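Local coordinates for copper homeostasis protein CutC (Streptococcus agalactiae, PDB 2BDQ) that probably binds copper ions and helps to maintain copper homeostasis in the cytoplasm, at residues A[61-64]-A[69-72]. Residues are numbered along the deposited sequence; the frame is centred on the assembly and turned at random.
Sequences IRPR and VYND
Tyr70 reaches back across its own loop to pack on Pro63 and Arg62, in the beta-alpha connection between strand 56-60 and helix 72-87 of a TIM barrel. Apolar packing centres on Pro63. Its pyrrolidine meets the phenol ring obliquely, with CG 3.4 Å from Tyr70 CE2, while its CD lies near the same atom and CZ. A rigid proline suits this place because it offers a preformed hydrocarbon surface for an aromatic ring. Met78 of helix 72-87 touches both side chains, tying the pair to the helix that the loop leads into. Beyond the ring, the CG methylene of Arg62 lies 3.4 Å from Tyr70 OH.

The charged groups play different parts. Arg62 runs extended, with CG anti to its backbone N (chi1 -171°), crossing the tyrosine at about a right angle and carrying its guanidinium past the hydroxyl to the carbonyl oxygens of Gly66 and Gly35. Arg64, bent at chi2 (107°), sends its guanidinium back alongside the ring. The two planes are tilted 51° apart, and Tyr70 CD2 lies over one guanidinium face, offset toward the rim and 4.0 Å from Arg64 NH2. The same NH2 is 3.4 Å from Val69 O. Its charge is met by a salt bridge from NE to Glu74, whose carboxylate also accepts the backbone N-H of Asn71, the N-cap residue of the helix.

Water completes the join, and tyrosine suits it by adding a hydroxyl to an apolar ring. One water donates to both Ile61 O and Tyr70 OH. The other accepts from Tyr70 OH and donates to Arg64 O. Lying in the guanidinium plane, this second water also takes the N-H of Arg62, its oxygen 2.7 Å from Arg62 NE.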
# COMPACT_ATOMS: atom_id res chain seq x y z
N ILE A 61 -10.30 0.98 3.58
CA ILE A 61 -10.19 -0.30 4.26
C ILE A 61 -10.37 -1.37 3.19
O ILE A 61 -11.50 -1.76 2.88
CB ILE A 61 -11.28 -0.48 5.35
CG1 ILE A 61 -11.23 0.67 6.36
CG2 ILE A 61 -11.10 -1.83 6.03
CD1 ILE A 61 -9.96 0.71 7.20
N ARG A 62 -9.26 -1.82 2.62
CA ARG A 62 -9.26 -2.85 1.58
C ARG A 62 -7.92 -3.58 1.72
O ARG A 62 -6.87 -2.99 1.50
CB ARG A 62 -9.39 -2.19 0.21
CG ARG A 62 -9.61 -3.15 -0.94
CD ARG A 62 -9.85 -2.34 -2.21
NE ARG A 62 -10.02 -3.16 -3.40
CZ ARG A 62 -9.73 -2.76 -4.63
NH1 ARG A 62 -9.24 -1.54 -4.82
NH2 ARG A 62 -9.91 -3.57 -5.66
N PRO A 63 -7.96 -4.87 2.08
CA PRO A 63 -6.81 -5.76 2.29
C PRO A 63 -5.96 -6.08 1.06
O PRO A 63 -4.85 -6.60 1.20
CB PRO A 63 -7.45 -7.00 2.89
CG PRO A 63 -8.71 -7.08 2.09
CD PRO A 63 -9.21 -5.65 2.11
N ARG A 64 -6.48 -5.77 -0.12
CA ARG A 64 -5.77 -6.01 -1.37
C ARG A 64 -6.62 -5.62 -2.57
O ARG A 64 -7.77 -5.19 -2.41
CB ARG A 64 -5.35 -7.48 -1.48
CG ARG A 64 -6.45 -8.47 -1.16
CD ARG A 64 -6.98 -9.16 -2.41
NE ARG A 64 -8.00 -10.15 -2.08
CZ ARG A 64 -9.18 -10.23 -2.69
NH1 ARG A 64 -9.48 -9.38 -3.66
NH2 ARG A 64 -10.08 -11.14 -2.31
N VAL A 69 -14.75 -10.04 -2.64
CA VAL A 69 -15.24 -11.24 -1.96
C VAL A 69 -14.08 -11.68 -1.09
O VAL A 69 -13.16 -12.36 -1.55
CB VAL A 69 -15.58 -12.38 -2.96
CG1 VAL A 69 -16.29 -13.51 -2.23
CG2 VAL A 69 -16.43 -11.85 -4.08
N TYR A 70 -14.11 -11.27 0.18
CA TYR A 70 -13.02 -11.57 1.10
C TYR A 70 -13.18 -12.82 1.94
O TYR A 70 -14.27 -13.16 2.38
CB TYR A 70 -12.79 -10.38 2.03
CG TYR A 70 -12.60 -9.06 1.32
CD1 TYR A 70 -13.58 -8.07 1.37
CD2 TYR A 70 -11.44 -8.80 0.59
CE1 TYR A 70 -13.41 -6.85 0.70
CE2 TYR A 70 -11.26 -7.60 -0.08
CZ TYR A 70 -12.24 -6.63 -0.03
OH TYR A 70 -12.04 -5.46 -0.73
N ASN A 71 -12.06 -13.51 2.15
CA ASN A 71 -12.05 -14.71 2.96
C ASN A 71 -11.89 -14.29 4.43
O ASN A 71 -11.66 -13.11 4.73
CB ASN A 71 -10.92 -15.65 2.51
CG ASN A 71 -9.53 -15.04 2.66
OD1 ASN A 71 -8.61 -15.41 1.95
ND2 ASN A 71 -9.39 -14.11 3.60
N ASP A 72 -12.03 -15.25 5.33
CA ASP A 72 -11.93 -14.97 6.77
C ASP A 72 -10.68 -14.20 7.19
O ASP A 72 -10.76 -13.23 7.94
CB ASP A 72 -12.02 -16.29 7.54
CG ASP A 72 -13.39 -16.94 7.42
OD1 ASP A 72 -13.53 -18.13 7.75
OD2 ASP A 72 -14.34 -16.24 7.00
O HOH W 1 -13.06 -3.00 0.74
O HOH W 2 -10.61 -5.72 -2.79